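Local coordinates for predicted ATPase of the ABC class (Vibrio vulnificus, PDB 5D6A), which probably binds and hydrolyses ATP as an ABC-class ATPase, and here holds the ATP analogue AMP-PNP in its nucleotide pocket, at residues A[213-218]-A[228-233]; A[279-284]-A[292-297]; A[267-272]-A[425-430]. All coordinates share one frame; numbering follows the deposited sequence.

All three contacts belong to the P-loop domain. Contact 1 closes first along the chain and contact 2 follows; both segments of contact 2 fall between the two segments of contact 3. Helix 271-280 ties the last two together: its start carries the phosphate loop of contact 3, and its end packs in contact 2, their centres about 19 Å apart. Contacts 1 and 2, with centres about 15 Å apart, meet where Leu216 packs on Ile294. Contacts 1 and 3, with centres about 12 Å apart, both touch AMP-PNP, contact 1 at the adenine and contact 3 along the whole nucleotide. Contact 2 joins the far end of that helix to the outermost strand, 294-296, of an antiparallel sheet.

Contact 1: residues A[213-218]-A[228-233]; sequences GSILPR and KDAVEF. With ANP (phosphoaminophosphonic acid-adenylate ester), chain C.
Gly213 N donates to Phe233 O at 2.9 Å in a nearly straight bond (169° at the hydrogen), the shortest polar link between 213-218 and 228-233. A second backbone bond returns the other way, Phe233 N to Ser214 O at 3.0 Å, so Phe233 is held through both its amide and its carbonyl although neither segment is a regular strand. Beside this pair, the extended side chain of Glu232 brings OE1 alongside the CA of Gly213.

The side chain of Phe233 leaves the backbone pairing with CG anti to the backbone N (chi1 -178°), and its ring meets Leu216 aslant, CD1 of Leu216 lying 3.7 Å from CD1 of Phe233. Leu216 in turn packs on helix 271-280 and on Ile294, which ties the two loops to the body of the domain. Further along, the methyl of Ala230 is met by Pro217 CG at 3.8 Å and, a little more loosely, by CG2 of Ile215.

The same loops receive the base of AMP-PNP. Val231 N donates to N1 of the nucleotide at 2.9 Å, and N6 of the nucleotide donates to Val231 O at 2.7 Å. Pro217 lies over one face of the purine, its CG 3.5 Å from C5 of AMP-PNP, on the side opposite Tyr428. Reading N1 as an acceptor and N6 as a donor with one backbone residue suits adenine and would mismatch guanine, which carries a protonated N1 and a carbonyl at position 6; the contact therefore probably contributes to selecting ATP.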
loop_
_atom_site.group_PDB
_atom_site.type_symbol
_atom_site.label_atom_id
_atom_site.label_comp_id
_atom_site.label_asym_id
_atom_site.label_seq_id
_atom_site.Cartn_x
_atom_site.Cartn_y
_atom_site.Cartn_z
ATOM N N GLY A 213 -29.441 -14.584 -2.440
ATOM C CA GLY A 213 -29.852 -13.336 -3.071
ATOM C C GLY A 213 -28.831 -12.232 -2.856
ATOM O O GLY A 213 -29.044 -11.091 -3.271
ATOM N N SER A 214 -27.718 -12.569 -2.203
ATOM C CA SER A 214 -26.663 -11.598 -1.947
ATOM C C SER A 214 -25.862 -11.338 -3.214
ATOM O O SER A 214 -25.752 -12.207 -4.080
ATOM C CB SER A 214 -25.704 -12.109 -0.862
ATOM O OG SER A 214 -26.357 -12.292 0.379
ATOM N N ILE A 215 -25.314 -10.133 -3.314
ATOM C CA ILE A 215 -24.462 -9.755 -4.431
ATOM C C ILE A 215 -23.071 -9.552 -3.836
ATOM O O ILE A 215 -22.807 -8.555 -3.160
ATOM C CB ILE A 215 -24.974 -8.496 -5.149
ATOM C CG1 ILE A 215 -26.381 -8.751 -5.695
ATOM C CG2 ILE A 215 -24.043 -8.118 -6.291
ATOM C CD1 ILE A 215 -26.972 -7.585 -6.457
ATOM N N LEU A 216 -22.194 -10.521 -4.084
ATOM C CA LEU A 216 -20.837 -10.518 -3.534
ATOM C C LEU A 216 -19.811 -9.650 -4.287
ATOM O O LEU A 216 -19.117 -8.851 -3.662
ATOM C CB LEU A 216 -20.322 -11.961 -3.436
ATOM C CG LEU A 216 -21.257 -12.961 -2.744
ATOM C CD1 LEU A 216 -20.637 -14.349 -2.715
ATOM C CD2 LEU A 216 -21.609 -12.505 -1.340
ATOM N N PRO A 217 -19.712 -9.791 -5.625
ATOM C CA PRO A 217 -18.707 -9.005 -6.356
ATOM C C PRO A 217 -18.953 -7.499 -6.344
ATOM O O PRO A 217 -20.106 -7.062 -6.371
ATOM C CB PRO A 217 -18.832 -9.533 -7.787
ATOM C CG PRO A 217 -20.252 -9.953 -7.891
ATOM C CD PRO A 217 -20.576 -10.547 -6.548
ATOM N N ARG A 218 -17.865 -6.725 -6.312
ATOM C CA ARG A 218 -17.948 -5.269 -6.313
ATOM C C ARG A 218 -17.797 -4.801 -7.755
ATOM O O ARG A 218 -17.448 -5.599 -8.624
ATOM C CB ARG A 218 -16.859 -4.648 -5.429
ATOM C CG ARG A 218 -16.625 -5.342 -4.088
ATOM C CD ARG A 218 -17.908 -5.817 -3.413
ATOM N NE ARG A 218 -18.851 -4.752 -3.102
ATOM C CZ ARG A 218 -20.114 -4.956 -2.733
ATOM N NH1 ARG A 218 -20.611 -6.187 -2.660
ATOM N NH2 ARG A 218 -20.900 -3.922 -2.461
ATOM N N LYS A 228 -23.554 -4.380 -10.586
ATOM C CA LYS A 228 -24.929 -4.508 -11.056
ATOM C C LYS A 228 -24.914 -5.561 -12.160
ATOM O O LYS A 228 -23.950 -5.652 -12.926
ATOM C CB LYS A 228 -25.491 -3.176 -11.569
ATOM C CG LYS A 228 -24.957 -2.713 -12.918
ATOM C CD LYS A 228 -25.665 -1.449 -13.385
ATOM C CE LYS A 228 -25.337 -1.117 -14.834
ATOM N NZ LYS A 228 -23.882 -0.908 -15.069
ATOM N N ASP A 229 -25.979 -6.350 -12.238
ATOM C CA ASP A 229 -26.081 -7.430 -13.221
ATOM C C ASP A 229 -25.024 -8.489 -12.921
ATOM O O ASP A 229 -24.167 -8.786 -13.751
ATOM C CB ASP A 229 -25.943 -6.912 -14.664
ATOM C CG ASP A 229 -27.006 -5.882 -15.028
ATOM O OD1 ASP A 229 -26.968 -5.377 -16.171
ATOM O OD2 ASP A 229 -27.874 -5.576 -14.181
ATOM N N ALA A 230 -25.089 -9.034 -11.711
ATOM C CA ALA A 230 -24.175 -10.077 -11.268
ATOM C C ALA A 230 -24.975 -11.333 -10.962
ATOM O O ALA A 230 -26.192 -11.272 -10.791
ATOM C CB ALA A 230 -23.416 -9.624 -10.034
ATOM N N VAL A 231 -24.293 -12.472 -10.900
ATOM C CA VAL A 231 -24.948 -13.737 -10.594
ATOM C C VAL A 231 -25.201 -13.781 -9.090
ATOM O O VAL A 231 -24.257 -13.884 -8.304
ATOM C CB VAL A 231 -24.075 -14.942 -11.007
ATOM C CG1 VAL A 231 -24.784 -16.254 -10.691
ATOM C CG2 VAL A 231 -23.720 -14.862 -12.485
ATOM N N GLU A 232 -26.465 -13.679 -8.687
ATOM C CA GLU A 232 -26.807 -13.696 -7.263
ATOM C C GLU A 232 -26.377 -15.000 -6.608
ATOM O O GLU A 232 -26.368 -16.057 -7.240
ATOM C CB GLU A 232 -28.304 -13.463 -7.043
ATOM C CG GLU A 232 -29.216 -14.490 -7.699
ATOM C CD GLU A 232 -30.679 -14.238 -7.393
ATOM O OE1 GLU A 232 -30.969 -13.480 -6.442
ATOM O OE2 GLU A 232 -31.541 -14.806 -8.101
ATOM N N PHE A 233 -26.029 -14.916 -5.332
ATOM C CA PHE A 233 -25.559 -16.076 -4.592
ATOM C C PHE A 233 -26.687 -17.016 -4.176
ATOM O O PHE A 233 -27.764 -16.577 -3.771
ATOM C CB PHE A 233 -24.795 -15.624 -3.348
ATOM C CG PHE A 233 -24.225 -16.755 -2.547
ATOM C CD1 PHE A 233 -22.965 -17.262 -2.837
ATOM C CD2 PHE A 233 -24.948 -17.317 -1.506
ATOM C CE1 PHE A 233 -22.436 -18.306 -2.099
ATOM C CE2 PHE A 233 -24.427 -18.363 -0.767
ATOM C CZ PHE A 233 -23.169 -18.857 -1.063
HETATM P PG ANP C . -8.490 -16.179 -5.862
HETATM O O1G ANP C . -9.144 -16.419 -4.525
HETATM O O2G ANP C . -7.381 -15.152 -5.820
HETATM O O3G ANP C . -8.133 -17.465 -6.568
HETATM P PB ANP C . -10.706 -16.336 -7.977
HETATM O O1B ANP C . -11.472 -17.382 -7.225
HETATM O O2B ANP C . -9.771 -16.803 -9.069
HETATM N N3B ANP C . -9.742 -15.419 -6.830
HETATM P PA ANP C . -12.137 -13.909 -8.121
HETATM O O1A ANP C . -13.339 -13.943 -7.217
HETATM O O2A ANP C . -10.861 -13.282 -7.616
HETATM O O3A ANP C . -11.822 -15.395 -8.654
HETATM O "O5'" ANP C . -12.533 -13.153 -9.479
HETATM C "C5'" ANP C . -13.686 -13.539 -10.214
HETATM C "C4'" ANP C . -14.159 -12.381 -11.082
HETATM O "O4'" ANP C . -15.544 -12.570 -11.382
HETATM C "C3'" ANP C . -14.044 -11.026 -10.396
HETATM O "O3'" ANP C . -13.683 -10.019 -11.351
HETATM C "C2'" ANP C . -15.422 -10.773 -9.827
HETATM O "O2'" ANP C . -15.757 -9.381 -9.844
HETATM C "C1'" ANP C . -16.349 -11.597 -10.715
HETATM N N9 ANP C . -17.409 -12.275 -9.930
HETATM C C8 ANP C . -17.250 -12.971 -8.783
HETATM N N7 ANP C . -18.445 -13.447 -8.348
HETATM C C5 ANP C . -19.386 -13.059 -9.226
HETATM C C6 ANP C . -20.851 -13.220 -9.367
HETATM N N6 ANP C . -21.562 -13.917 -8.451
HETATM N N1 ANP C . -21.452 -12.651 -10.438
HETATM C C2 ANP C . -20.757 -11.954 -11.362
HETATM N N3 ANP C . -19.421 -11.773 -11.286
HETATM C C4 ANP C . -18.697 -12.290 -10.265
#

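Contact 2: residues A[279-284]-A[292-297]; sequences ERSIYN and EYIVTD
Ser281 and Thr296 form the centre of this contact, and one weak backbone bond joins them: Thr296 N to Ser281 O, 3.5 Å long and bent to 130° at the hydrogen. Ser281 O also accepts from Arg198, so the carbonyl just past the helix end has a side-chain donor as well.

The side-chain hydroxyls find their partners around the interface. Ser281 OG, turned beside its own backbone N (chi1 -65°), bonds to Ala277 O one helical turn back. Thr296 OG1 bonds to Ile278 O of the same helix and to Ser208 OG of strand 206-211, bridging helix and sheet. Both buried hydroxyls are thus satisfied.

Packing completes the joint. The CB of Ser281 lies 3.3 Å from Thr296 OG1, while its hydroxyl end turns to the CG2 branch of Ile294. The CG2 branch of Ile282 reaches the Asp297 carbonyl, 3.5 Å from the O atom, and CG1 of Ile282 lies over one face of the neighbouring Tyr283 ring, towards the rim.

Within the first segment, a type I turn from Arg280 to Tyr283, with Tyr283 N bonded to Arg280 O at 3.1 Å, leads the chain out of helix 271-280. Strand 294-296, whose Val295 pairs with Phe209, is an outermost strand of a four-stranded antiparallel sheet. The arrangement is that of a helix end seated on one face of the sheet's border strand, consistent with the antiparallel beta layer beside the core of ABC-type ATPase domains.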
loop_
_atom_site.group_PDB
_atom_site.type_symbol
_atom_site.label_atom_id
_atom_site.label_comp_id
_atom_site.label_asym_id
_atom_site.label_seq_id
_atom_site.Cartn_x
_atom_site.Cartn_y
_atom_site.Cartn_z
ATOM N N GLU A 279 -14.879 -11.758 4.966
ATOM C CA GLU A 279 -13.941 -10.980 5.788
ATOM C C GLU A 279 -14.508 -9.606 6.121
ATOM O O GLU A 279 -14.244 -9.075 7.201
ATOM C CB GLU A 279 -12.577 -10.806 5.099
ATOM C CG GLU A 279 -12.531 -9.685 4.068
ATOM C CD GLU A 279 -11.197 -9.559 3.367
ATOM O OE1 GLU A 279 -10.541 -10.591 3.139
ATOM O OE2 GLU A 279 -10.821 -8.426 3.007
ATOM N N ARG A 280 -15.274 -9.031 5.193
ATOM C CA ARG A 280 -15.865 -7.709 5.412
ATOM C C ARG A 280 -17.193 -7.751 6.154
ATOM O O ARG A 280 -17.646 -6.734 6.671
ATOM C CB ARG A 280 -15.999 -6.934 4.102
ATOM C CG ARG A 280 -14.649 -6.529 3.550
ATOM C CD ARG A 280 -14.719 -5.282 2.696
ATOM N NE ARG A 280 -13.423 -4.608 2.718
ATOM C CZ ARG A 280 -12.981 -3.865 3.737
ATOM N NH1 ARG A 280 -13.715 -3.705 4.840
ATOM N NH2 ARG A 280 -11.785 -3.290 3.669
ATOM N N SER A 281 -17.805 -8.927 6.222
ATOM C CA SER A 281 -19.063 -9.076 6.945
ATOM C C SER A 281 -18.881 -8.977 8.462
ATOM O O SER A 281 -19.833 -9.178 9.213
ATOM C CB SER A 281 -19.755 -10.378 6.555
ATOM O OG SER A 281 -20.135 -10.329 5.188
ATOM N N ILE A 282 -17.656 -8.696 8.909
ATOM C CA ILE A 282 -17.416 -8.464 10.338
ATOM C C ILE A 282 -18.078 -7.138 10.702
ATOM O O ILE A 282 -18.318 -6.853 11.874
ATOM C CB ILE A 282 -15.917 -8.400 10.709
ATOM C CG1 ILE A 282 -15.204 -7.296 9.910
ATOM C CG2 ILE A 282 -15.252 -9.754 10.490
ATOM C CD1 ILE A 282 -13.737 -7.148 10.244
ATOM N N TYR A 283 -18.338 -6.323 9.678
ATOM C CA TYR A 283 -19.029 -5.052 9.844
ATOM C C TYR A 283 -20.418 -5.175 9.241
ATOM O O TYR A 283 -20.673 -6.064 8.430
ATOM C CB TYR A 283 -18.319 -3.917 9.102
ATOM C CG TYR A 283 -16.876 -3.691 9.463
ATOM C CD1 TYR A 283 -16.522 -3.124 10.682
ATOM C CD2 TYR A 283 -15.865 -3.983 8.559
ATOM C CE1 TYR A 283 -15.198 -2.895 11.005
ATOM C CE2 TYR A 283 -14.540 -3.755 8.871
ATOM C CZ TYR A 283 -14.210 -3.209 10.093
ATOM O OH TYR A 283 -12.892 -2.978 10.405
ATOM N N ASN A 284 -21.304 -4.267 9.630
ATOM C CA ASN A 284 -22.653 -4.221 9.092
ATOM C C ASN A 284 -22.632 -3.335 7.854
ATOM O O ASN A 284 -21.899 -2.346 7.813
ATOM C CB ASN A 284 -23.621 -3.639 10.123
ATOM C CG ASN A 284 -23.680 -4.452 11.403
ATOM O OD1 ASN A 284 -23.527 -5.674 11.390
ATOM N ND2 ASN A 284 -23.916 -3.774 12.516
ATOM N N GLU A 292 -25.565 -6.698 2.998
ATOM C CA GLU A 292 -26.263 -6.376 4.256
ATOM C C GLU A 292 -26.946 -7.563 4.955
ATOM O O GLU A 292 -27.479 -7.407 6.049
ATOM C CB GLU A 292 -27.265 -5.213 4.092
ATOM C CG GLU A 292 -28.515 -5.475 3.250
ATOM C CD GLU A 292 -28.270 -5.485 1.754
ATOM O OE1 GLU A 292 -27.102 -5.602 1.320
ATOM O OE2 GLU A 292 -29.263 -5.374 1.005
ATOM N N TYR A 293 -26.961 -8.732 4.321
ATOM C CA TYR A 293 -27.528 -9.914 4.965
ATOM C C TYR A 293 -26.493 -11.030 5.049
ATOM O O TYR A 293 -26.825 -12.217 5.013
ATOM C CB TYR A 293 -28.833 -10.358 4.300
ATOM C CG TYR A 293 -29.986 -9.446 4.647
ATOM C CD1 TYR A 293 -30.626 -9.554 5.878
ATOM C CD2 TYR A 293 -30.435 -8.476 3.755
ATOM C CE1 TYR A 293 -31.680 -8.721 6.215
ATOM C CE2 TYR A 293 -31.493 -7.639 4.081
ATOM C CZ TYR A 293 -32.110 -7.765 5.313
ATOM O OH TYR A 293 -33.163 -6.941 5.650
ATOM N N ILE A 294 -25.233 -10.619 5.175
ATOM C CA ILE A 294 -24.120 -11.539 5.345
ATOM C C ILE A 294 -23.479 -11.177 6.678
ATOM O O ILE A 294 -23.155 -10.016 6.914
ATOM C CB ILE A 294 -23.056 -11.409 4.237
ATOM C CG1 ILE A 294 -23.692 -11.515 2.847
ATOM C CG2 ILE A 294 -21.993 -12.487 4.405
ATOM C CD1 ILE A 294 -22.700 -11.388 1.708
ATOM N N VAL A 295 -23.322 -12.167 7.553
ATOM C CA VAL A 295 -22.701 -11.945 8.856
ATOM C C VAL A 295 -21.563 -12.936 9.077
ATOM O O VAL A 295 -21.580 -14.048 8.547
ATOM C CB VAL A 295 -23.718 -12.054 10.015
ATOM C CG1 VAL A 295 -24.715 -10.906 9.956
ATOM C CG2 VAL A 295 -24.429 -13.400 9.992
ATOM N N THR A 296 -20.576 -12.518 9.858
ATOM C CA THR A 296 -19.420 -13.346 10.155
ATOM C C THR A 296 -18.935 -13.065 11.573
ATOM O O THR A 296 -19.159 -11.987 12.119
ATOM C CB THR A 296 -18.269 -13.065 9.166
ATOM O OG1 THR A 296 -18.722 -13.267 7.823
ATOM C CG2 THR A 296 -17.079 -13.971 9.432
ATOM N N ASP A 297 -18.290 -14.060 12.167
ATOM C CA ASP A 297 -17.725 -13.927 13.493
ATOM C C ASP A 297 -16.996 -12.581 13.569
ATOM O O ASP A 297 -16.118 -12.301 12.755
ATOM C CB ASP A 297 -16.764 -15.092 13.736
ATOM C CG ASP A 297 -16.143 -15.072 15.109
ATOM O OD1 ASP A 297 -16.123 -14.008 15.771
ATOM O OD2 ASP A 297 -15.655 -16.136 15.518
#

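Contact 3: residues A[267-272]-A[425-430]; sequences GFHGKS and MHDYQA. With ANP (phosphoaminophosphonic acid-adenylate ester), chain C.
Met425, modelled as selenomethionine, starts the contact at the end of strand 421-425: its bent chain passes Lys271 in the opposite direction, CG to CG 4.0 Å, and carries CE to 3.5 Å from Gly270 O. Its carbonyl O meets the CB of His269. The backbone of His426 lies obliquely against the His269 ring, while the imidazole of His426 hydrogen-bonds through ND1 to Asp384 of the second subunit. Asp427 presents its backbone N to the His269 ring edge, 3.6 Å from CD2 and near the ring plane.

Tyr428 closes the pocket. Its N donates weakly to His269 O at 3.5 Å, and CG set beside the backbone N (chi1 -45°) sends the ring over the nucleotide, with C4 of AMP-PNP above one face, towards the rim. Tyr428 OH comes 3.0 Å from O4' of AMP-PNP. The Tyr428 side chain crosses Phe268 at a slant; the Phe268 ring has ribose C4' over one face and meets Phe332 of the second subunit edge-to-face.

At the phosphates, Phe268 N donates to O2B of AMP-PNP at 2.7 Å, and Lys271 holds O1B with both N and NZ, the latter at 3.0 Å; NZ also bonds to Gly266 O. Gly270 is the N-cap of helix 271-280, so the helix dipole probably adds to the pull on the phosphates. Strand 260-264, this loop and helix 271-280 are consistent with a Walker A P-loop, with Tyr428 stacked over the adenine and Phe268 against the ribose.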
loop_
_atom_site.group_PDB
_atom_site.type_symbol
_atom_site.label_atom_id
_atom_site.label_comp_id
_atom_site.label_asym_id
_atom_site.label_seq_id
_atom_site.Cartn_x
_atom_site.Cartn_y
_atom_site.Cartn_z
ATOM N N GLY A 267 -9.385 -21.146 -11.505
ATOM C CA GLY A 267 -9.124 -19.714 -11.477
ATOM C C GLY A 267 -10.207 -18.858 -12.112
ATOM O O GLY A 267 -10.788 -19.222 -13.134
ATOM N N PHE A 268 -10.473 -17.718 -11.480
ATOM C CA PHE A 268 -11.446 -16.729 -11.950
ATOM C C PHE A 268 -12.898 -17.221 -11.822
ATOM O O PHE A 268 -13.748 -16.887 -12.646
ATOM C CB PHE A 268 -11.117 -16.314 -13.397
ATOM C CG PHE A 268 -11.592 -14.934 -13.759
ATOM C CD1 PHE A 268 -10.845 -13.822 -13.387
ATOM C CD2 PHE A 268 -12.758 -14.738 -14.483
ATOM C CE1 PHE A 268 -11.262 -12.544 -13.714
ATOM C CE2 PHE A 268 -13.179 -13.460 -14.815
ATOM C CZ PHE A 268 -12.428 -12.362 -14.433
ATOM N N HIS A 269 -13.173 -17.998 -10.774
ATOM C CA HIS A 269 -14.525 -18.529 -10.528
ATOM C C HIS A 269 -15.273 -17.868 -9.357
ATOM O O HIS A 269 -16.463 -18.128 -9.172
ATOM C CB HIS A 269 -14.486 -20.051 -10.358
ATOM C CG HIS A 269 -14.237 -20.786 -11.636
ATOM N ND1 HIS A 269 -12.972 -21.062 -12.103
ATOM C CD2 HIS A 269 -15.094 -21.288 -12.555
ATOM C CE1 HIS A 269 -13.058 -21.708 -13.252
ATOM N NE2 HIS A 269 -14.336 -21.858 -13.549
ATOM N N GLY A 270 -14.588 -17.038 -8.568
ATOM C CA GLY A 270 -15.240 -16.320 -7.465
ATOM C C GLY A 270 -14.887 -16.730 -6.043
ATOM O O GLY A 270 -15.675 -16.501 -5.131
ATOM N N LYS A 271 -13.708 -17.315 -5.845
ATOM C CA LYS A 271 -13.288 -17.761 -4.513
ATOM C C LYS A 271 -12.936 -16.582 -3.614
ATOM O O LYS A 271 -13.404 -16.510 -2.478
ATOM C CB LYS A 271 -12.104 -18.725 -4.599
ATOM C CG LYS A 271 -12.365 -19.956 -5.458
ATOM C CD LYS A 271 -11.190 -20.930 -5.459
ATOM C CE LYS A 271 -9.931 -20.358 -6.098
ATOM N NZ LYS A 271 -10.128 -20.017 -7.532
ATOM N N SER A 272 -12.107 -15.668 -4.113
ATOM C CA SER A 272 -11.729 -14.482 -3.338
ATOM C C SER A 272 -12.927 -13.597 -3.080
ATOM O O SER A 272 -13.066 -13.050 -1.990
ATOM C CB SER A 272 -10.654 -13.657 -4.042
ATOM O OG SER A 272 -9.390 -14.281 -3.960
HETATM N N MSE A 425 -16.402 -23.256 -6.145
HETATM C CA MSE A 425 -16.965 -22.149 -6.906
HETATM C C MSE A 425 -16.872 -22.519 -8.362
HETATM O O MSE A 425 -15.820 -22.953 -8.838
HETATM C CB MSE A 425 -16.213 -20.847 -6.645
HETATM C CG MSE A 425 -16.313 -20.395 -5.189
HETATM SE SE MSE A 425 -18.192 -20.168 -4.640
HETATM C CE MSE A 425 -18.582 -18.472 -5.561
ATOM N N HIS A 426 -17.981 -22.360 -9.075
ATOM C CA HIS A 426 -18.052 -22.678 -10.493
ATOM C C HIS A 426 -19.056 -21.734 -11.126
ATOM O O HIS A 426 -20.206 -21.697 -10.713
ATOM C CB HIS A 426 -18.494 -24.130 -10.673
ATOM C CG HIS A 426 -18.702 -24.531 -12.099
ATOM N ND1 HIS A 426 -17.696 -25.053 -12.882
ATOM C CD2 HIS A 426 -19.806 -24.493 -12.881
ATOM C CE1 HIS A 426 -18.170 -25.317 -14.086
ATOM N NE2 HIS A 426 -19.449 -24.985 -14.112
ATOM N N ASP A 427 -18.625 -20.978 -12.133
ATOM C CA ASP A 427 -19.501 -19.997 -12.779
ATOM C C ASP A 427 -20.218 -19.103 -11.759
ATOM O O ASP A 427 -21.365 -18.702 -11.958
ATOM C CB ASP A 427 -20.500 -20.686 -13.716
ATOM C CG ASP A 427 -19.838 -21.263 -14.962
ATOM O OD1 ASP A 427 -18.608 -21.116 -15.119
ATOM O OD2 ASP A 427 -20.556 -21.858 -15.793
ATOM N N TYR A 428 -19.512 -18.811 -10.668
ATOM C CA TYR A 428 -19.992 -17.938 -9.586
ATOM C C TYR A 428 -21.200 -18.478 -8.810
ATOM O O TYR A 428 -22.169 -17.760 -8.563
ATOM C CB TYR A 428 -20.270 -16.528 -10.121
ATOM C CG TYR A 428 -19.165 -16.021 -11.019
ATOM C CD1 TYR A 428 -17.897 -15.766 -10.513
ATOM C CD2 TYR A 428 -19.388 -15.796 -12.374
ATOM C CE1 TYR A 428 -16.877 -15.312 -11.330
ATOM C CE2 TYR A 428 -18.376 -15.336 -13.196
ATOM C CZ TYR A 428 -17.123 -15.096 -12.669
ATOM O OH TYR A 428 -16.113 -14.641 -13.480
ATOM N N GLN A 429 -21.126 -19.748 -8.430
ATOM C CA GLN A 429 -22.164 -20.384 -7.624
ATOM C C GLN A 429 -21.493 -21.418 -6.733
ATOM O O GLN A 429 -20.556 -22.096 -7.155
ATOM C CB GLN A 429 -23.243 -21.044 -8.486
ATOM C CG GLN A 429 -22.732 -22.117 -9.432
ATOM C CD GLN A 429 -23.838 -22.940 -10.058
ATOM O OE1 GLN A 429 -25.025 -22.687 -9.837
ATOM N NE2 GLN A 429 -23.453 -23.942 -10.843
ATOM N N ALA A 430 -21.970 -21.533 -5.501
ATOM C CA ALA A 430 -21.391 -22.472 -4.555
ATOM C C ALA A 430 -21.906 -23.889 -4.784
ATOM O O ALA A 430 -23.070 -24.092 -5.125
ATOM C CB ALA A 430 -21.687 -22.028 -3.132
HETATM P PG ANP C . -8.490 -16.179 -5.862
HETATM O O1G ANP C . -9.144 -16.419 -4.525
HETATM O O2G ANP C . -7.381 -15.152 -5.820
HETATM O O3G ANP C . -8.133 -17.465 -6.568
HETATM P PB ANP C . -10.706 -16.336 -7.977
HETATM O O1B ANP C . -11.472 -17.382 -7.225
HETATM O O2B ANP C . -9.771 -16.803 -9.069
HETATM N N3B ANP C . -9.742 -15.419 -6.830
HETATM P PA ANP C . -12.137 -13.909 -8.121
HETATM O O1A ANP C . -13.339 -13.943 -7.217
HETATM O O2A ANP C . -10.861 -13.282 -7.616
HETATM O O3A ANP C . -11.822 -15.395 -8.654
HETATM O "O5'" ANP C . -12.533 -13.153 -9.479
HETATM C "C5'" ANP C . -13.686 -13.539 -10.214
HETATM C "C4'" ANP C . -14.159 -12.381 -11.082
HETATM O "O4'" ANP C . -15.544 -12.570 -11.382
HETATM C "C3'" ANP C . -14.044 -11.026 -10.396
HETATM O "O3'" ANP C . -13.683 -10.019 -11.351
HETATM C "C2'" ANP C . -15.422 -10.773 -9.827
HETATM O "O2'" ANP C . -15.757 -9.381 -9.844
HETATM C "C1'" ANP C . -16.349 -11.597 -10.715
HETATM N N9 ANP C . -17.409 -12.275 -9.930
HETATM C C8 ANP C . -17.250 -12.971 -8.783
HETATM N N7 ANP C . -18.445 -13.447 -8.348
HETATM C C5 ANP C . -19.386 -13.059 -9.226
HETATM C C6 ANP C . -20.851 -13.220 -9.367
HETATM N N6 ANP C . -21.562 -13.917 -8.451
HETATM N N1 ANP C . -21.452 -12.651 -10.438
HETATM C C2 ANP C . -20.757 -11.954 -11.362
HETATM N N3 ANP C . -19.421 -11.773 -11.286
HETATM C C4 ANP C . -18.697 -12.290 -10.265
#